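28 kDa product (Pseudomonas syringae pv. phaseolicola, PDB 1UKF) acts as a papain-like cysteine protease of the peptidase C58 family, a secreted avirulence protein that cleaves itself and interacts with PBS1 in infected plant cells. Local coordinates at residues L2-S6 against L150-S155; C18-E24 against R50-H55. All coordinates share one frame; numbering follows the deposited sequence.

Interaction 1: residues L2-S6 against L150-S155; sequences LSDFS and LGEFQS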
loop_
_atom_site.group_PDB
_atom_site.type_symbol
_atom_site.label_atom_id
_atom_site.label_comp_id
_atom_site.label_asym_id
_atom_site.label_seq_id
_atom_site.Cartn_x
_atom_site.Cartn_y
_atom_site.Cartn_z
ATOM N N LEU A 2 -4.577 -7.794 -14.533
ATOM C CA LEU A 2 -3.650 -7.093 -13.653
ATOM C C LEU A 2 -2.304 -6.856 -14.335
ATOM O O LEU A 2 -1.705 -5.793 -14.181
ATOM C CB LEU A 2 -3.451 -7.889 -12.356
ATOM C CG LEU A 2 -2.562 -7.266 -11.274
ATOM C CD1 LEU A 2 -3.116 -5.907 -10.863
ATOM C CD2 LEU A 2 -2.494 -8.197 -10.070
ATOM N N SER A 3 -1.834 -7.843 -15.094
ATOM C CA SER A 3 -0.558 -7.721 -15.789
ATOM C C SER A 3 -0.589 -6.585 -16.807
ATOM O O SER A 3 0.452 -6.030 -17.161
ATOM C CB SER A 3 -0.200 -9.035 -16.494
ATOM O OG SER A 3 -1.169 -9.374 -17.469
ATOM N N ASP A 4 -1.786 -6.241 -17.276
ATOM C CA ASP A 4 -1.932 -5.163 -18.247
ATOM C C ASP A 4 -1.572 -3.814 -17.632
ATOM O O ASP A 4 -1.220 -2.878 -18.348
ATOM C CB ASP A 4 -3.364 -5.114 -18.788
ATOM C CG ASP A 4 -3.709 -6.323 -19.636
ATOM O OD1 ASP A 4 -2.921 -6.655 -20.547
ATOM O OD2 ASP A 4 -4.770 -6.935 -19.396
ATOM N N PHE A 5 -1.658 -3.721 -16.306
ATOM C CA PHE A 5 -1.333 -2.479 -15.605
ATOM C C PHE A 5 0.092 -2.472 -15.063
ATOM O O PHE A 5 0.561 -1.458 -14.552
ATOM C CB PHE A 5 -2.302 -2.243 -14.441
ATOM C CG PHE A 5 -3.727 -2.049 -14.866
ATOM C CD1 PHE A 5 -4.654 -3.069 -14.719
ATOM C CD2 PHE A 5 -4.139 -0.841 -15.421
ATOM C CE1 PHE A 5 -5.980 -2.891 -15.117
ATOM C CE2 PHE A 5 -5.458 -0.652 -15.824
ATOM C CZ PHE A 5 -6.381 -1.680 -15.671
ATOM N N SER A 6 0.784 -3.597 -15.182
ATOM C CA SER A 6 2.148 -3.698 -14.681
ATOM C C SER A 6 3.143 -2.821 -15.432
ATOM O O SER A 6 3.183 -2.830 -16.664
ATOM C CB SER A 6 2.627 -5.150 -14.748
ATOM O OG SER A 6 3.981 -5.245 -14.345
ATOM N N LEU A 150 4.410 -7.776 -5.598
ATOM C CA LEU A 150 4.309 -7.812 -7.055
ATOM C C LEU A 150 5.092 -6.793 -7.867
ATOM O O LEU A 150 5.596 -7.116 -8.946
ATOM C CB LEU A 150 2.831 -7.706 -7.439
ATOM C CG LEU A 150 1.912 -8.769 -6.829
ATOM C CD1 LEU A 150 0.462 -8.339 -6.961
ATOM C CD2 LEU A 150 2.150 -10.107 -7.517
ATOM N N GLY A 151 5.177 -5.565 -7.373
ATOM C CA GLY A 151 5.887 -4.530 -8.103
ATOM C C GLY A 151 5.014 -3.302 -8.271
ATOM O O GLY A 151 4.081 -3.084 -7.488
ATOM N N GLU A 152 5.305 -2.501 -9.293
ATOM C CA GLU A 152 4.547 -1.283 -9.534
ATOM C C GLU A 152 3.593 -1.407 -10.713
ATOM O O GLU A 152 3.918 -2.013 -11.742
ATOM C CB GLU A 152 5.492 -0.094 -9.760
ATOM C CG GLU A 152 4.765 1.257 -9.761
ATOM C CD GLU A 152 5.697 2.455 -9.850
ATOM O OE1 GLU A 152 6.725 2.476 -9.140
ATOM O OE2 GLU A 152 5.381 3.387 -10.624
ATOM N N PHE A 153 2.410 -0.830 -10.538
ATOM C CA PHE A 153 1.365 -0.828 -11.551
ATOM C C PHE A 153 0.954 0.615 -11.783
ATOM O O PHE A 153 1.109 1.464 -10.903
ATOM C CB PHE A 153 0.148 -1.626 -11.075
ATOM C CG PHE A 153 0.454 -3.052 -10.728
ATOM C CD1 PHE A 153 1.014 -3.380 -9.496
ATOM C CD2 PHE A 153 0.214 -4.065 -11.648
ATOM C CE1 PHE A 153 1.334 -4.702 -9.186
ATOM C CE2 PHE A 153 0.529 -5.387 -11.352
ATOM C CZ PHE A 153 1.091 -5.707 -10.117
ATOM N N GLN A 154 0.426 0.889 -12.968
ATOM C CA GLN A 154 -0.020 2.230 -13.301
ATOM C C GLN A 154 -1.252 2.178 -14.182
ATOM O O GLN A 154 -1.424 1.254 -14.983
ATOM C CB GLN A 154 1.091 3.006 -14.014
ATOM C CG GLN A 154 2.199 3.484 -13.085
ATOM C CD GLN A 154 3.288 4.238 -13.819
ATOM O OE1 GLN A 154 3.041 4.835 -14.869
ATOM N NE2 GLN A 154 4.496 4.233 -13.261
ATOM N N SER A 155 -2.114 3.173 -14.013
ATOM C CA SER A 155 -3.336 3.277 -14.796
ATOM C C SER A 155 -3.751 4.733 -14.815
ATOM O O SER A 155 -3.194 5.560 -14.099
ATOM C CB SER A 155 -4.465 2.461 -14.155
ATOM O OG SER A 155 -4.969 3.097 -12.987
HETATM O O HOH W 1 4.133 -4.978 -11.722
#

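Interaction 2: residues C18-E24 against R50-H55; sequences CAGLSTE and RGSERH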
loop_
_atom_site.group_PDB
_atom_site.type_symbol
_atom_site.label_atom_id
_atom_site.label_comp_id
_atom_site.label_asym_id
_atom_site.label_seq_id
_atom_site.Cartn_x
_atom_site.Cartn_y
_atom_site.Cartn_z
ATOM N N CYS A 18 6.535 -5.270 4.324
ATOM C CA CYS A 18 5.636 -4.525 3.444
ATOM C C CYS A 18 5.299 -3.084 3.811
ATOM O O CYS A 18 5.345 -2.212 2.939
ATOM C CB CYS A 18 4.342 -5.318 3.200
ATOM S SG CYS A 18 3.517 -6.032 4.643
ATOM N N ALA A 19 4.965 -2.814 5.070
ATOM C CA ALA A 19 4.638 -1.447 5.459
ATOM C C ALA A 19 5.843 -0.530 5.256
ATOM O O ALA A 19 5.701 0.588 4.758
ATOM C CB ALA A 19 4.171 -1.401 6.911
ATOM N N GLY A 20 7.023 -1.006 5.647
ATOM C CA GLY A 20 8.234 -0.218 5.489
ATOM C C GLY A 20 8.582 0.031 4.030
ATOM O O GLY A 20 8.925 1.153 3.657
ATOM N N LEU A 21 8.511 -1.012 3.205
ATOM C CA LEU A 21 8.802 -0.881 1.780
ATOM C C LEU A 21 7.794 0.039 1.103
ATOM O O LEU A 21 8.163 0.857 0.258
ATOM C CB LEU A 21 8.768 -2.251 1.097
ATOM C CG LEU A 21 9.927 -3.205 1.401
ATOM C CD1 LEU A 21 9.600 -4.593 0.864
ATOM C CD2 LEU A 21 11.218 -2.673 0.779
ATOM N N SER A 22 6.521 -0.096 1.466
ATOM C CA SER A 22 5.476 0.731 0.881
ATOM C C SER A 22 5.691 2.196 1.232
ATOM O O SER A 22 5.479 3.079 0.396
ATOM C CB SER A 22 4.099 0.266 1.360
ATOM O OG SER A 22 3.796 -1.005 0.817
ATOM N N THR A 23 6.115 2.460 2.464
ATOM C CA THR A 23 6.355 3.836 2.873
ATOM C C THR A 23 7.588 4.389 2.156
ATOM O O THR A 23 7.595 5.550 1.742
ATOM C CB THR A 23 6.519 3.943 4.401
ATOM O OG1 THR A 23 5.325 3.459 5.033
ATOM C CG2 THR A 23 6.727 5.393 4.820
ATOM N N GLU A 24 8.620 3.565 1.987
ATOM C CA GLU A 24 9.819 4.007 1.275
ATOM C C GLU A 24 9.419 4.342 -0.166
ATOM O O GLU A 24 9.878 5.334 -0.730
ATOM C CB GLU A 24 10.892 2.908 1.302
ATOM C CG GLU A 24 12.145 3.178 0.455
ATOM C CD GLU A 24 12.989 4.344 0.945
ATOM O OE1 GLU A 24 12.740 4.867 2.052
ATOM O OE2 GLU A 24 13.926 4.733 0.214
ATOM N N ARG A 50 16.475 0.600 3.682
ATOM C CA ARG A 50 15.714 1.732 4.198
ATOM C C ARG A 50 14.299 1.258 4.528
ATOM O O ARG A 50 13.732 1.630 5.559
ATOM C CB ARG A 50 15.658 2.865 3.169
ATOM C CG ARG A 50 15.230 4.203 3.751
ATOM C CD ARG A 50 16.311 4.776 4.658
ATOM N NE ARG A 50 15.853 5.952 5.394
ATOM C CZ ARG A 50 14.975 5.917 6.391
ATOM N NH1 ARG A 50 14.452 4.761 6.780
ATOM N NH2 ARG A 50 14.616 7.039 7.000
ATOM N N GLY A 51 13.736 0.435 3.648
ATOM C CA GLY A 51 12.401 -0.086 3.873
ATOM C C GLY A 51 12.367 -0.926 5.134
ATOM O O GLY A 51 11.403 -0.881 5.896
ATOM N N SER A 52 13.423 -1.698 5.362
ATOM C CA SER A 52 13.500 -2.531 6.554
ATOM C C SER A 52 13.533 -1.649 7.799
ATOM O O SER A 52 12.873 -1.943 8.798
ATOM C CB SER A 52 14.747 -3.419 6.504
ATOM O OG SER A 52 14.831 -4.239 7.655
ATOM N N GLU A 53 14.294 -0.560 7.733
ATOM C CA GLU A 53 14.394 0.375 8.850
ATOM C C GLU A 53 13.028 0.993 9.128
ATOM O O GLU A 53 12.625 1.137 10.282
ATOM C CB GLU A 53 15.398 1.485 8.536
ATOM C CG GLU A 53 16.836 1.027 8.391
ATOM C CD GLU A 53 17.777 2.190 8.152
ATOM O OE1 GLU A 53 17.808 3.109 8.998
ATOM O OE2 GLU A 53 18.482 2.189 7.120
ATOM N N ARG A 54 12.316 1.374 8.072
ATOM C CA ARG A 54 10.993 1.951 8.251
ATOM C C ARG A 54 10.052 0.903 8.827
ATOM O O ARG A 54 9.194 1.219 9.652
ATOM C CB ARG A 54 10.432 2.468 6.925
ATOM C CG ARG A 54 11.210 3.628 6.321
ATOM C CD ARG A 54 10.470 4.215 5.123
ATOM N NE ARG A 54 11.290 5.154 4.359
ATOM C CZ ARG A 54 11.603 6.385 4.753
ATOM N NH1 ARG A 54 11.162 6.854 5.912
ATOM N NH2 ARG A 54 12.371 7.148 3.983
ATOM N N HIS A 55 10.207 -0.348 8.406
ATOM C CA HIS A 55 9.336 -1.386 8.926
ATOM C C HIS A 55 9.588 -1.580 10.419
ATOM O O HIS A 55 8.688 -1.977 11.163
ATOM C CB HIS A 55 9.537 -2.706 8.184
ATOM C CG HIS A 55 8.363 -3.622 8.294
ATOM N ND1 HIS A 55 7.167 -3.366 7.659
ATOM C CD2 HIS A 55 8.168 -4.736 9.036
ATOM C CE1 HIS A 55 6.283 -4.282 8.011
ATOM N NE2 HIS A 55 6.864 -5.125 8.846
#

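Interaction 1: residues L2-S6 against L150-S155
S6 and F153 form an antiparallel, non-hydrogen-bonded pair with their CA atoms 4.3 Å apart, where strand 6-9 begins beside strand 151-156. One residue further out, the amide of Q154 donates to F5 O over 2.8 Å, at 162° about the hydrogen. The same oxygen receives a CA-H contact from F153. Residues 2-5 have helical backbone angles and bend the chain so that L2 and F5 both reach the strand.

The F153 ring receives the L2 side chain at about a right angle, L2 CG lying 3.6 Å from F153 CE2. A chi1 of -177° puts L2 CG just beyond the ring's border; CD1 lies above the plane, nearest CE2. L2 O meets the ring edge near the plane. F5 instead has Q154 O at its ring edge and meets S155 through CD2, 3.6 Å from S155 CB. Over the F153 face opposite L2 CD1, a water links S6 OG (2.6 Å) to E152 O (3.0 Å).

L163 of helix 160-173 touches both L2 and F5. The arrangement adds an outermost strand to the antiparallel sheet of the papain-like fold, next to the classic beta bulge where L150 and G151 both face D147.

Interaction 2: residues C18-E24 against R50-H55
G20 and G51 bring two helices of the papain-like fold into close contact, one of them the helix that starts at the active-site residue C18. The axes of 18-24 and 50-55 approach to 6.8 Å with a signed crossing angle of 120°. Glycine permits this spacing at both positions: a CB on G20 would collide with G51 O and H55 N, and one on G51 would run into L21 CD2. In their place backbone meets backbone, with G20 CA making a CA-H contact to G51 O at 3.3 Å.

Among the neutral polar contacts, G20 N donates to H55 ND1 over 3.1 Å, at 156° about the hydrogen. G20 N lies almost in the imidazole plane, meeting the ring at its edge. The side chain of H55, with CG anti to the backbone N (chi1 -158°), brings this edge alongside the first turn of helix 18-27. A19 CB also touches the ring, 3.7 Å from H55 CE1, while Y58 meets the ring of H55 at a shallow angle between planes.

Apolar packing is lighter, T23 CG2 resting against R54 CD at 3.9 Å.

A salt bridge joins the other end. R54 presents the NE side of its guanidinium to E24, whose chain bends at chi2 to meet it. The two planes are nearly coplanar; two bonds from R54 to OE1 and one from H40 to OE2 together should hold the carboxylate's orientation. R50 CB and CG lie across the carboxylate, and R54 NH2 lies 3.7 Å over the centre of the R50 guanidinium plane. E24 OE1 alone accepts both bonds from R54, from NE at 2.7 Å and from NH2 at 3.0 Å, each nearly in line with its C-O bond.

In the fold
Interactions 1 and 2 lie in the two halves of a papain-like catalytic fold, their centres 20 Å apart and their nearest atoms about 9 Å apart. Interaction 2 contains C18 at the start of its helix; interaction 1 includes L150, whose side chain is about 4 Å from that of D147 and about 7 Å from that of H132. The triad connects them: the side chains of C18 and H132 are about 4 Å apart, those of C18 and D147 about 7 Å. A second connection is polar: E152 accepts from W25 on helix 18-27 through OE1 and forms a salt bridge with R37 of helix 34-41 through OE2. That helix also touches interaction 2, at E24.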